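Local coordinates for protein transcriptional regulator (PDB 2GNP) that probably regulates transcription in Streptococcus pneumoniae, carrying a putative sugar-binding domain of Rossmann-like fold that is likely to sense a sugar effector, at residues 152-157 and 219-224; 146-151 and 211-216; 59-64 and 82-87; 22-27 and 246-251; 193-198 and 238-243. All coordinates share one frame; numbering follows the deposited sequence.

How the contacts relate
Contacts 1, 3 and 4 are parallel strand pairings in one sheet; contact 2 joins two loops next to helix ends, and contact 5 sets strand 193-195 and the loop after Phe195 against helix 234-242. Contact 1 is the middle pairing: its 153-160 strand adjoins the 60-63 strand of contact 3, and its 223-227 strand adjoins the 248-252 strand of contact 4. Contacts 2, 3 and 4 are buried, contacts 1 and 5 only partly. The pairings rest on backbone hydrogen bonds, to which contact 4 adds a histidine-carboxylate bond. Contact 2 has no hydrogen bond across it, whereas contact 5 mixes ring packing with side-chain bonds to carbonyls. Arg193, at the start of segment 193-198, hydrogen-bonds to carbonyls of contact 2.

Contact 1 (152-157 and 219-224); sequences DIAVVG and KNIPQS
Ile221 reaches across to Asp152 and Ala154 just before its own chain joins the sheet. At CB the side chain forks. The CG2 branch, anti to the backbone N, comes up against the carbonyl of Asp152, with CG2 3.5 Å from Asp152 O. The other branch sets out with CG1 anti to the carbonyl carbon (chi1 -67°) and runs on extended to its tip, where Ile221 CD1 meets Ala154 CB at 3.6 Å and also packs on Ile213. Asp152 O has further company: Pro222 CD lies 3.8 Å from it, and Gln223 N gives it a hydrogen bond of 3.2 Å, tilted 22° from the carbonyl plane. Next, Ala154 N donates to Gln223 O at 2.9 Å, this time in the plane of the carbonyl. The same oxygen takes a CA-H...O contact from Ile153 CA at 3.1 Å. On the face shared by Ile153 and Gln223 the touch is light, Ile153 CG1 to Gln223 CB at 4.2 Å; beyond CB the glutamine bends at chi2, and its NE2 bonds to Glu23. Ser224 sits beside Ala154 on the other face, its OG bonded to Asn247 N. With strand 60-63 flanking 153-160 and strand 248-252 flanking 223-227, this is an interior parallel pairing in the central sheet of a Rossmann-like domain.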
# COMPACT_ATOMS: atom_id res chain seq x y z
N ASP A 152 10.26 4.70 -9.32
CA ASP A 152 11.38 4.42 -8.43
C ASP A 152 10.93 3.91 -7.05
O ASP A 152 11.57 3.04 -6.47
CB ASP A 152 12.23 5.67 -8.22
CG ASP A 152 12.89 6.11 -9.51
OD1 ASP A 152 13.79 5.37 -9.97
OD2 ASP A 152 12.48 7.10 -10.11
N ILE A 153 9.87 4.53 -6.53
CA ILE A 153 9.39 4.20 -5.17
C ILE A 153 7.88 4.09 -5.27
O ILE A 153 7.28 4.79 -6.07
CB ILE A 153 9.71 5.31 -4.20
CG1 ILE A 153 11.23 5.41 -4.04
CG2 ILE A 153 8.96 5.07 -2.86
CD1 ILE A 153 11.60 6.70 -3.23
N ALA A 154 7.33 3.12 -4.56
CA ALA A 154 5.85 3.10 -4.33
C ALA A 154 5.68 3.17 -2.83
O ALA A 154 6.45 2.54 -2.11
CB ALA A 154 5.27 1.83 -4.83
N VAL A 155 4.64 3.86 -2.38
CA VAL A 155 4.27 3.95 -0.94
C VAL A 155 2.83 3.51 -0.85
O VAL A 155 2.00 4.17 -1.43
CB VAL A 155 4.46 5.38 -0.38
CG1 VAL A 155 4.38 5.38 1.20
CG2 VAL A 155 5.88 5.92 -0.84
N VAL A 156 2.57 2.46 -0.07
CA VAL A 156 1.23 1.84 -0.09
C VAL A 156 0.81 1.39 1.34
O VAL A 156 1.64 1.09 2.22
CB VAL A 156 1.19 0.60 -1.02
CG1 VAL A 156 1.60 0.97 -2.44
CG2 VAL A 156 2.02 -0.59 -0.45
N GLY A 157 -0.48 1.43 1.58
CA GLY A 157 -1.07 0.72 2.74
C GLY A 157 -1.51 -0.68 2.26
O GLY A 157 -1.43 -1.01 1.06
N LYS A 219 5.22 -5.09 -8.10
CA LYS A 219 6.20 -5.97 -7.48
C LYS A 219 7.59 -5.90 -8.11
O LYS A 219 8.51 -6.54 -7.65
CB LYS A 219 5.69 -7.40 -7.37
CG LYS A 219 5.77 -8.21 -8.63
CD LYS A 219 4.91 -9.44 -8.55
CE LYS A 219 5.30 -10.50 -9.58
NZ LYS A 219 4.40 -11.72 -9.64
N ASN A 220 7.70 -5.10 -9.17
CA ASN A 220 8.99 -4.86 -9.83
C ASN A 220 9.53 -3.45 -9.62
O ASN A 220 10.61 -3.12 -10.14
CB ASN A 220 8.84 -5.21 -11.31
CG ASN A 220 8.94 -6.72 -11.54
OD1 ASN A 220 10.07 -7.23 -11.56
ND2 ASN A 220 7.80 -7.45 -11.67
N ILE A 221 8.79 -2.62 -8.86
CA ILE A 221 9.32 -1.30 -8.46
C ILE A 221 10.54 -1.51 -7.58
O ILE A 221 10.51 -2.33 -6.65
CB ILE A 221 8.23 -0.46 -7.71
CG1 ILE A 221 7.14 -0.11 -8.73
CG2 ILE A 221 8.88 0.80 -7.05
CD1 ILE A 221 5.86 0.55 -8.16
N PRO A 222 11.64 -0.77 -7.84
CA PRO A 222 12.84 -0.97 -7.02
C PRO A 222 12.68 -0.82 -5.52
O PRO A 222 13.27 -1.62 -4.75
CB PRO A 222 13.82 0.09 -7.55
CG PRO A 222 13.38 0.34 -8.94
CD PRO A 222 11.89 0.17 -8.97
N GLN A 223 11.92 0.19 -5.07
CA GLN A 223 11.69 0.33 -3.62
C GLN A 223 10.20 0.47 -3.39
O GLN A 223 9.61 1.44 -3.81
CB GLN A 223 12.46 1.52 -3.05
CG GLN A 223 14.01 1.36 -2.98
CD GLN A 223 14.40 0.11 -2.30
OE1 GLN A 223 13.73 -0.33 -1.35
NE2 GLN A 223 15.50 -0.50 -2.78
N SER A 224 9.58 -0.53 -2.79
CA SER A 224 8.14 -0.46 -2.54
C SER A 224 7.91 -0.63 -1.06
O SER A 224 8.24 -1.66 -0.45
CB SER A 224 7.38 -1.55 -3.30
OG SER A 224 8.00 -2.82 -3.12

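Contact 2 (146-151 and 211-216); sequences NSWKDL and IAISLE
Trp148 and Ile213 carry this contact, with the Ala212 backbone adding to the cover on the indole. The backbone of 212-213 passes over one face of the ring: Ala212 C lies 3.4 Å from Trp148 CH2, and Ile213 N 3.6 Å from Trp148 CZ2, both offset toward the rim of the indole. Ala212 O is close as well, 3.5 Å from Trp148 CZ3. Further in, the isoleucine side chain takes over. Ile213 CB stands 3.9 Å from the centroid of the five-membered ring of Trp148 and 11° off its normal, a CH-pi contact over the face. From there CG1, anti to the backbone N (chi1 -168°), reaches Trp148 CB at 3.8 Å, and Ile213 CD1 ends 3.6 Å from Trp148 O. Leu151 touches the same methyl more distantly. A type I turn from Ser147 to Asp150 puts the tryptophan at its second position, near the end of helix 142-147, and the chain carrying Ile213 runs on to helix 215-218. Around the pair, Phe141 meets the indole with ring planes at about 70°, Trp148 NE1 donates to Pro88 O, and Arg193 binds the carbonyls of Ala212 and Ile213. No hydrogen bond crosses the contact, so the attraction is probably largely dispersion between a ring face, a peptide and a branched alkyl chain, and Arg193 would probably polarise that peptide further.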
# COMPACT_ATOMS: atom_id res chain seq x y z
N ASN A 146 2.41 4.51 -18.54
CA ASN A 146 3.84 4.31 -18.77
C ASN A 146 4.63 4.54 -17.49
O ASN A 146 5.55 3.81 -17.19
CB ASN A 146 4.36 5.21 -19.88
CG ASN A 146 3.90 4.72 -21.27
OD1 ASN A 146 3.51 3.56 -21.42
ND2 ASN A 146 4.01 5.58 -22.28
N SER A 147 4.24 5.56 -16.75
CA SER A 147 4.89 5.87 -15.51
C SER A 147 4.76 4.74 -14.48
O SER A 147 5.69 4.47 -13.73
CB SER A 147 4.43 7.25 -14.97
OG SER A 147 4.92 8.35 -15.78
N TRP A 148 3.62 4.04 -14.45
CA TRP A 148 3.52 2.85 -13.60
C TRP A 148 4.55 1.76 -13.87
O TRP A 148 4.78 0.91 -13.01
CB TRP A 148 2.12 2.25 -13.71
CG TRP A 148 1.00 2.99 -13.05
CD1 TRP A 148 1.09 3.90 -11.97
CD2 TRP A 148 -0.38 2.81 -13.30
NE1 TRP A 148 -0.15 4.31 -11.61
CE2 TRP A 148 -1.09 3.67 -12.42
CE3 TRP A 148 -1.12 2.02 -14.24
CZ2 TRP A 148 -2.47 3.77 -12.41
CZ3 TRP A 148 -2.52 2.13 -14.23
CH2 TRP A 148 -3.18 2.99 -13.33
N LYS A 149 5.13 1.78 -15.08
CA LYS A 149 6.14 0.79 -15.47
C LYS A 149 7.55 1.21 -15.11
O LYS A 149 8.46 0.41 -15.25
CB LYS A 149 6.01 0.42 -16.95
CG LYS A 149 4.60 -0.15 -17.26
CD LYS A 149 4.34 -0.37 -18.73
CE LYS A 149 3.01 -1.11 -18.99
NZ LYS A 149 2.65 -2.26 -18.04
N ASP A 150 7.73 2.45 -14.68
CA ASP A 150 9.07 2.87 -14.34
C ASP A 150 9.20 3.76 -13.09
O ASP A 150 10.07 4.66 -12.99
CB ASP A 150 9.80 3.41 -15.58
CG ASP A 150 9.54 4.82 -15.80
OD1 ASP A 150 8.38 5.24 -15.62
OD2 ASP A 150 10.53 5.53 -16.11
N LEU A 151 8.36 3.46 -12.10
CA LEU A 151 8.47 4.18 -10.83
C LEU A 151 9.71 3.74 -10.07
O LEU A 151 10.18 2.60 -10.16
CB LEU A 151 7.28 3.89 -9.96
CG LEU A 151 5.99 4.51 -10.51
CD1 LEU A 151 4.87 4.04 -9.53
CD2 LEU A 151 6.01 6.03 -10.69
N ILE A 211 -8.79 0.42 -12.31
CA ILE A 211 -7.94 1.43 -12.87
C ILE A 211 -6.80 1.64 -11.85
O ILE A 211 -6.82 2.56 -11.03
CB ILE A 211 -8.67 2.77 -13.16
CG1 ILE A 211 -9.85 2.55 -14.12
CG2 ILE A 211 -7.67 3.76 -13.81
CD1 ILE A 211 -9.47 1.91 -15.43
N ALA A 212 -5.85 0.73 -11.86
CA ALA A 212 -4.72 0.78 -10.90
C ALA A 212 -3.51 0.13 -11.50
O ALA A 212 -3.59 -0.68 -12.43
CB ALA A 212 -5.10 -0.01 -9.64
N ILE A 213 -2.35 0.45 -10.94
CA ILE A 213 -1.13 -0.30 -11.29
C ILE A 213 -1.36 -1.80 -11.14
O ILE A 213 -2.05 -2.22 -10.26
CB ILE A 213 0.07 0.16 -10.45
CG1 ILE A 213 1.39 -0.36 -10.98
CG2 ILE A 213 -0.12 -0.14 -8.94
CD1 ILE A 213 2.61 0.28 -10.20
N SER A 214 -0.80 -2.58 -12.07
CA SER A 214 -0.89 -4.05 -11.89
C SER A 214 0.01 -4.55 -10.77
O SER A 214 1.02 -3.94 -10.44
CB SER A 214 -0.52 -4.72 -13.20
OG SER A 214 0.87 -4.61 -13.51
N LEU A 215 -0.33 -5.72 -10.18
CA LEU A 215 0.56 -6.33 -9.19
C LEU A 215 1.94 -6.65 -9.81
O LEU A 215 2.98 -6.43 -9.17
CB LEU A 215 -0.08 -7.61 -8.63
CG LEU A 215 -1.38 -7.42 -7.89
CD1 LEU A 215 -1.78 -8.72 -7.18
CD2 LEU A 215 -1.23 -6.33 -6.84
N GLU A 216 1.94 -7.08 -11.08
CA GLU A 216 3.17 -7.29 -11.84
C GLU A 216 4.08 -6.07 -11.86
O GLU A 216 5.28 -6.15 -11.56
CB GLU A 216 2.79 -7.74 -13.25
CG GLU A 216 3.94 -7.95 -14.21
CD GLU A 216 4.83 -9.13 -13.87
OE1 GLU A 216 4.41 -10.10 -13.14
OE2 GLU A 216 6.00 -9.08 -14.31

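Contact 3 (59-64 and 82-87); sequences MKIGFS and RNVHFY
Ile61 packs against Val84 and Phe86 on the tight side of this parallel pairing, whose strands helix 67-75 links as a beta-alpha-beta unit. Ile61 CD1 lies 3.7 Å from Val84 CG1 and 3.8 Å from Phe86 CE2. The isoleucine and phenylalanine side chains run side by side, pointing the same way. Four backbone hydrogen bonds hold the register, from His85 N to Met59 O (2.9 Å) through to Phe63 N to Tyr87 O (2.9 Å). The other face is more mixed. The Tyr87 ring is buried there, its CE1 3.7 Å from Lys60 CB, while the amine of Lys60 goes on to Ser147 and Asp150. Toward the start of the strands the packing gives way to partly exposed His85 and exposed Asn83, where His85 NE2 donates to Asn83 OD1 at 2.8 Å from 55° above the amide plane. Ile61, Val84 and Phe86 thus give an apolar face, on which helix 102-113 packs through Phe86, while on the Tyr87 face the buried ring lies against a lysine whose charge is met by Asp150.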
# COMPACT_ATOMS: atom_id res chain seq x y z
N MSE A 59 13.51 11.33 -8.79
CA MSE A 59 12.71 10.11 -8.58
C MSE A 59 11.22 10.26 -8.94
O MSE A 59 10.66 11.35 -8.79
CB MSE A 59 12.85 9.69 -7.15
CG MSE A 59 14.25 9.12 -6.91
SE MSE A 59 14.09 8.26 -5.28
CE MSE A 59 15.76 7.24 -5.26
N LYS A 60 10.63 9.14 -9.44
CA LYS A 60 9.22 8.99 -9.75
C LYS A 60 8.64 8.15 -8.63
O LYS A 60 9.10 7.01 -8.41
CB LYS A 60 9.07 8.31 -11.11
CG LYS A 60 9.58 9.18 -12.26
CD LYS A 60 9.40 8.48 -13.59
CE LYS A 60 8.03 8.77 -14.13
NZ LYS A 60 7.96 8.37 -15.56
N ILE A 61 7.66 8.72 -7.91
CA ILE A 61 7.18 8.10 -6.70
C ILE A 61 5.66 7.93 -6.80
O ILE A 61 4.95 8.92 -7.02
CB ILE A 61 7.57 8.94 -5.43
CG1 ILE A 61 9.10 9.11 -5.31
CG2 ILE A 61 6.97 8.35 -4.18
CD1 ILE A 61 9.56 10.27 -4.39
N GLY A 62 5.18 6.69 -6.63
CA GLY A 62 3.71 6.38 -6.63
C GLY A 62 3.14 6.27 -5.22
O GLY A 62 3.79 5.72 -4.35
N PHE A 63 1.92 6.78 -5.00
CA PHE A 63 1.26 6.62 -3.69
C PHE A 63 -0.05 5.88 -3.90
O PHE A 63 -0.73 6.11 -4.93
CB PHE A 63 0.89 7.98 -3.10
CG PHE A 63 1.88 8.43 -2.05
CD1 PHE A 63 3.17 8.70 -2.42
CD2 PHE A 63 1.53 8.47 -0.69
CE1 PHE A 63 4.12 9.09 -1.46
CE2 PHE A 63 2.49 8.84 0.30
CZ PHE A 63 3.76 9.15 -0.11
N SER A 64 -0.44 5.07 -2.91
CA SER A 64 -1.85 4.62 -2.81
C SER A 64 -2.59 5.56 -1.82
O SER A 64 -2.35 6.79 -1.76
CB SER A 64 -1.96 3.12 -2.46
OG SER A 64 -3.25 2.64 -2.68
N ARG A 82 15.28 18.03 -6.42
CA ARG A 82 14.98 18.56 -7.73
C ARG A 82 14.30 17.45 -8.52
O ARG A 82 14.68 16.26 -8.42
CB ARG A 82 16.25 18.88 -8.53
CG ARG A 82 17.21 19.95 -8.06
CD ARG A 82 18.58 19.61 -8.69
NE ARG A 82 19.31 20.71 -9.32
CZ ARG A 82 20.14 21.54 -8.68
NH1 ARG A 82 20.31 21.38 -7.37
NH2 ARG A 82 20.78 22.53 -9.32
N ASN A 83 13.32 17.83 -9.34
CA ASN A 83 12.83 17.00 -10.45
C ASN A 83 12.19 15.69 -9.95
O ASN A 83 12.28 14.64 -10.65
CB ASN A 83 13.96 16.65 -11.45
CG ASN A 83 13.45 16.10 -12.77
OD1 ASN A 83 12.33 16.46 -13.25
ND2 ASN A 83 14.24 15.22 -13.39
N VAL A 84 11.52 15.78 -8.79
CA VAL A 84 10.78 14.62 -8.22
C VAL A 84 9.35 14.71 -8.77
O VAL A 84 8.80 15.83 -8.93
CB VAL A 84 10.74 14.64 -6.69
CG1 VAL A 84 9.88 13.51 -6.10
CG2 VAL A 84 12.18 14.49 -6.13
N HIS A 85 8.76 13.54 -9.06
CA HIS A 85 7.41 13.52 -9.65
C HIS A 85 6.58 12.53 -8.84
O HIS A 85 7.08 11.42 -8.56
CB HIS A 85 7.45 13.03 -11.10
CG HIS A 85 8.32 13.88 -11.99
ND1 HIS A 85 7.80 14.75 -12.91
CD2 HIS A 85 9.67 14.00 -12.05
CE1 HIS A 85 8.79 15.38 -13.53
NE2 HIS A 85 9.94 14.95 -13.01
N PHE A 86 5.34 12.90 -8.47
CA PHE A 86 4.45 12.02 -7.68
C PHE A 86 3.28 11.61 -8.58
O PHE A 86 2.74 12.44 -9.29
CB PHE A 86 3.89 12.85 -6.49
CG PHE A 86 4.95 13.11 -5.43
CD1 PHE A 86 5.55 14.38 -5.31
CD2 PHE A 86 5.42 12.07 -4.64
CE1 PHE A 86 6.60 14.55 -4.41
CE2 PHE A 86 6.39 12.26 -3.65
CZ PHE A 86 6.99 13.50 -3.55
N TYR A 87 2.88 10.34 -8.45
CA TYR A 87 1.84 9.70 -9.30
C TYR A 87 0.91 8.92 -8.36
O TYR A 87 1.31 8.51 -7.27
CB TYR A 87 2.46 8.70 -10.28
CG TYR A 87 3.47 9.33 -11.19
CD1 TYR A 87 4.80 9.37 -10.79
CD2 TYR A 87 3.10 9.90 -12.42
CE1 TYR A 87 5.79 9.98 -11.61
CE2 TYR A 87 4.07 10.50 -13.25
CZ TYR A 87 5.40 10.53 -12.80
OH TYR A 87 6.36 11.14 -13.60

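Contact 4 (22-27 and 246-251); sequences LESLEI and VNHLIT
An edge pairing of the parallel sheet brings Ser24 to Ile27 alongside His248 to Thr251, with a histidine-carboxylate bond lying across the two strands. His248 CG is anti to its backbone N (chi1 -167°), which starts the ring toward the neighbouring strand. Ser24 CB then sits over the centre of the ring, 3.3 Å from its centroid, as a close CH-pi contact. At the rim, His248 NE2 donates to Glu26 OE1 at 2.6 Å. The bond is nearly straight (167°), the oxygen lies in the ring plane and is used at its syn lone pair, and the carboxylate is turned 46° against the ring. A bend at chi2 turns Glu26 CD toward the histidine; Glu26 OE1 also lies 3.5 Å from Ile250 CG1. Val46 and Val50 of helix 36-54 pack on this face. The carboxylate may stabilise a protonated histidine. The backbone bonds are those of a parallel pair, Ser24 N to Asn247 O at 3.1 Å and Thr251 N to Glu26 O at 3.2 Å among them, and strand 223-227 continues this Rossmann-like domain's sheet beyond 248-252. On the opposite face, under helix 5-20, Leu25 CD1 rests 3.4 Å from Leu249 O. Leu22 comes in before the strand proper, with CD1 3.5 Å from Asn247 C. Near the same end, a water bridges Ser24 OG and Asn247 OD1, 3.0 Å from the latter.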
# COMPACT_ATOMS: atom_id res chain seq x y z
N LEU A 22 12.45 -10.69 1.89
CA LEU A 22 11.99 -9.30 1.97
C LEU A 22 13.26 -8.47 2.11
O LEU A 22 14.08 -8.71 3.03
CB LEU A 22 11.09 -9.17 3.22
CG LEU A 22 10.72 -7.75 3.56
CD1 LEU A 22 9.68 -7.29 2.51
CD2 LEU A 22 10.08 -7.65 4.93
N GLU A 23 13.46 -7.50 1.25
CA GLU A 23 14.67 -6.67 1.25
C GLU A 23 14.90 -5.78 2.49
O GLU A 23 16.01 -5.72 2.99
CB GLU A 23 14.72 -5.88 -0.07
CG GLU A 23 15.86 -4.94 -0.18
CD GLU A 23 15.96 -4.28 -1.59
OE1 GLU A 23 15.71 -4.96 -2.63
OE2 GLU A 23 16.32 -3.09 -1.64
N SER A 24 13.85 -5.12 2.95
CA SER A 24 13.95 -4.19 4.07
C SER A 24 12.77 -4.32 4.97
O SER A 24 11.66 -4.60 4.53
CB SER A 24 13.96 -2.74 3.58
OG SER A 24 15.04 -2.52 2.71
N LEU A 25 13.01 -4.11 6.26
CA LEU A 25 11.98 -4.29 7.30
C LEU A 25 12.28 -3.52 8.59
O LEU A 25 13.40 -3.61 9.07
CB LEU A 25 11.91 -5.77 7.69
CG LEU A 25 10.96 -6.15 8.81
CD1 LEU A 25 9.51 -5.84 8.54
CD2 LEU A 25 11.12 -7.65 9.06
N GLU A 26 11.31 -2.75 9.06
CA GLU A 26 11.38 -2.15 10.40
C GLU A 26 10.23 -2.68 11.20
O GLU A 26 9.07 -2.59 10.75
CB GLU A 26 11.35 -0.61 10.39
CG GLU A 26 12.66 0.08 9.89
CD GLU A 26 12.81 0.08 8.36
OE1 GLU A 26 11.78 0.10 7.66
OE2 GLU A 26 13.98 0.11 7.88
N ILE A 27 10.53 -3.24 12.38
CA ILE A 27 9.49 -3.72 13.29
C ILE A 27 9.48 -2.76 14.50
O ILE A 27 10.46 -2.70 15.25
CB ILE A 27 9.76 -5.20 13.80
CG1 ILE A 27 9.81 -6.20 12.61
CG2 ILE A 27 8.71 -5.61 14.78
CD1 ILE A 27 10.42 -7.52 13.01
N VAL A 246 5.55 -6.34 -2.18
CA VAL A 246 6.42 -5.22 -1.90
C VAL A 246 7.74 -5.74 -1.32
O VAL A 246 7.87 -6.91 -0.95
CB VAL A 246 5.77 -4.24 -0.85
CG1 VAL A 246 4.37 -3.74 -1.36
CG2 VAL A 246 5.64 -4.99 0.44
N ASN A 247 8.73 -4.88 -1.29
CA ASN A 247 10.08 -5.26 -0.81
C ASN A 247 10.52 -4.56 0.44
O ASN A 247 11.65 -4.75 0.85
CB ASN A 247 11.15 -5.20 -1.92
CG ASN A 247 11.28 -3.85 -2.53
OD1 ASN A 247 11.08 -2.84 -1.86
ND2 ASN A 247 11.52 -3.82 -3.86
N HIS A 248 9.66 -3.72 1.02
CA HIS A 248 9.97 -3.03 2.28
C HIS A 248 8.72 -2.89 3.10
O HIS A 248 7.71 -2.31 2.63
CB HIS A 248 10.53 -1.66 1.95
CG HIS A 248 11.18 -0.95 3.13
ND1 HIS A 248 12.12 0.05 2.95
CD2 HIS A 248 11.01 -1.08 4.47
CE1 HIS A 248 12.51 0.50 4.14
NE2 HIS A 248 11.86 -0.17 5.08
N LEU A 249 8.76 -3.43 4.31
CA LEU A 249 7.59 -3.43 5.16
C LEU A 249 7.94 -2.73 6.47
O LEU A 249 9.02 -2.88 6.97
CB LEU A 249 7.12 -4.88 5.42
CG LEU A 249 5.93 -5.05 6.42
CD1 LEU A 249 4.62 -4.42 5.95
CD2 LEU A 249 5.70 -6.53 6.86
N ILE A 250 7.03 -1.87 6.93
CA ILE A 250 7.06 -1.32 8.29
C ILE A 250 5.78 -1.80 9.00
O ILE A 250 4.64 -1.56 8.56
CB ILE A 250 7.10 0.17 8.24
CG1 ILE A 250 8.35 0.59 7.46
CG2 ILE A 250 7.21 0.68 9.70
CD1 ILE A 250 8.66 2.11 7.49
N THR A 251 5.97 -2.50 10.12
CA THR A 251 4.83 -3.01 10.90
C THR A 251 5.28 -3.04 12.36
O THR A 251 6.37 -2.56 12.69
CB THR A 251 4.41 -4.41 10.45
OG1 THR A 251 3.14 -4.79 11.00
CG2 THR A 251 5.48 -5.44 10.82
O HOH W 1 13.48 -2.51 -0.14

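Contact 5 (193-198 and 238-243); sequences RFFDSK and LSVLRA
An Asx turn at Asp196, in the chain following Phe195, runs past Ser239 and Arg242 on helix 234-242. Asp196 OD1 makes the turn by accepting from Lys198 N at 2.9 Å, and the carbonyls of Asp196 and Ser197 come to the helix. Ser197 O takes a 2.9 Å bond from Arg242 NH1; it lies in the guanidinium plane, while the donor stands 45° above the carbonyl plane. The arginine chain is extended from CG to NE, Leu238 CD2 lies over one face of its guanidinium, and NH2 pairs with Asp263. Ser239 OG is 2.8 Å from Asp196 O, but Ser235 O competes for its proton. Phe195, its CG between the backbone N and the carbonyl carbon (chi1 50°), packs its ring obliquely on the helix: CE2 is 3.3 Å from Ser239 CB and CZ 3.6 Å from Val240 CG2. Lys198 O meets Ala243 CB at 3.4 Å. This is an Asx turn packed against the C-terminal turn of helix 234-242, with Phe195 joining that helix to the sheet of an alpha/beta domain.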
# COMPACT_ATOMS: atom_id res chain seq x y z
N ARG A 193 -6.28 -3.88 -5.51
CA ARG A 193 -6.35 -5.23 -6.09
C ARG A 193 -6.44 -6.24 -4.99
O ARG A 193 -5.74 -6.14 -3.99
CB ARG A 193 -5.24 -5.51 -7.07
CG ARG A 193 -5.38 -4.54 -8.28
CD ARG A 193 -4.18 -4.74 -9.19
NE ARG A 193 -4.23 -3.88 -10.38
CZ ARG A 193 -5.06 -4.06 -11.39
NH1 ARG A 193 -5.94 -5.09 -11.36
NH2 ARG A 193 -5.06 -3.21 -12.45
N PHE A 194 -7.35 -7.19 -5.20
CA PHE A 194 -7.77 -8.13 -4.15
C PHE A 194 -7.06 -9.43 -4.36
O PHE A 194 -7.04 -9.95 -5.49
CB PHE A 194 -9.31 -8.28 -4.19
CG PHE A 194 -10.00 -6.99 -3.77
CD1 PHE A 194 -10.25 -6.76 -2.42
CD2 PHE A 194 -10.30 -5.98 -4.69
CE1 PHE A 194 -10.82 -5.58 -2.00
CE2 PHE A 194 -10.86 -4.75 -4.24
CZ PHE A 194 -11.12 -4.58 -2.91
N PHE A 195 -6.53 -9.98 -3.28
CA PHE A 195 -5.78 -11.24 -3.39
C PHE A 195 -6.18 -12.27 -2.35
O PHE A 195 -6.77 -11.93 -1.31
CB PHE A 195 -4.28 -10.97 -3.31
CG PHE A 195 -3.88 -10.11 -2.13
CD1 PHE A 195 -3.52 -8.76 -2.32
CD2 PHE A 195 -3.93 -10.61 -0.83
CE1 PHE A 195 -3.12 -7.95 -1.21
CE2 PHE A 195 -3.57 -9.83 0.26
CZ PHE A 195 -3.18 -8.47 0.06
N ASP A 196 -5.82 -13.52 -2.65
CA ASP A 196 -6.02 -14.62 -1.74
C ASP A 196 -4.88 -14.82 -0.74
O ASP A 196 -3.99 -13.97 -0.59
CB ASP A 196 -6.32 -15.89 -2.55
CG ASP A 196 -5.07 -16.46 -3.23
OD1 ASP A 196 -3.92 -15.95 -3.03
OD2 ASP A 196 -5.21 -17.49 -3.93
N SER A 197 -4.90 -15.94 -0.02
CA SER A 197 -3.91 -16.15 1.09
C SER A 197 -2.46 -16.29 0.65
O SER A 197 -1.56 -16.27 1.52
CB SER A 197 -4.30 -17.41 1.89
OG SER A 197 -4.01 -18.56 1.13
N LYS A 198 -2.24 -16.45 -0.66
CA LYS A 198 -0.91 -16.61 -1.26
C LYS A 198 -0.51 -15.35 -2.05
O LYS A 198 0.53 -15.32 -2.71
CB LYS A 198 -0.96 -17.77 -2.25
CG LYS A 198 -1.02 -19.15 -1.55
CD LYS A 198 -0.94 -20.24 -2.67
CE LYS A 198 -0.45 -21.59 -2.15
NZ LYS A 198 -1.15 -21.98 -0.89
N LEU A 238 0.63 -11.39 5.48
CA LEU A 238 1.29 -12.66 5.16
C LEU A 238 1.19 -12.93 3.63
O LEU A 238 2.15 -13.38 3.00
CB LEU A 238 0.61 -13.75 5.97
CG LEU A 238 1.11 -15.20 5.69
CD1 LEU A 238 2.64 -15.33 5.92
CD2 LEU A 238 0.31 -16.12 6.58
N SER A 239 0.05 -12.59 3.04
CA SER A 239 -0.16 -12.77 1.57
C SER A 239 0.85 -11.96 0.78
O SER A 239 1.54 -12.45 -0.12
CB SER A 239 -1.54 -12.34 1.12
OG SER A 239 -2.57 -13.13 1.67
N VAL A 240 0.95 -10.69 1.17
CA VAL A 240 1.88 -9.75 0.50
C VAL A 240 3.32 -10.25 0.63
O VAL A 240 4.10 -10.20 -0.34
CB VAL A 240 1.67 -8.36 1.17
CG1 VAL A 240 2.77 -7.47 0.78
CG2 VAL A 240 0.25 -7.81 0.73
N LEU A 241 3.68 -10.75 1.81
CA LEU A 241 5.03 -11.31 2.02
C LEU A 241 5.27 -12.56 1.11
O LEU A 241 6.33 -12.71 0.48
CB LEU A 241 5.22 -11.68 3.47
CG LEU A 241 5.25 -10.48 4.39
CD1 LEU A 241 5.30 -10.95 5.85
CD2 LEU A 241 6.49 -9.67 4.03
N ARG A 242 4.31 -13.49 1.17
CA ARG A 242 4.30 -14.70 0.31
C ARG A 242 4.55 -14.47 -1.16
O ARG A 242 5.37 -15.20 -1.74
CB ARG A 242 3.02 -15.52 0.52
CG ARG A 242 3.15 -16.40 1.72
CD ARG A 242 1.77 -16.98 2.08
NE ARG A 242 1.89 -17.87 3.24
CZ ARG A 242 0.84 -18.48 3.79
NH1 ARG A 242 -0.37 -18.25 3.31
NH2 ARG A 242 0.98 -19.31 4.81
N ALA A 243 3.88 -13.47 -1.73
CA ALA A 243 3.93 -13.15 -3.17
C ALA A 243 4.98 -12.08 -3.47
O ALA A 243 5.15 -11.65 -4.63
CB ALA A 243 2.55 -12.72 -3.63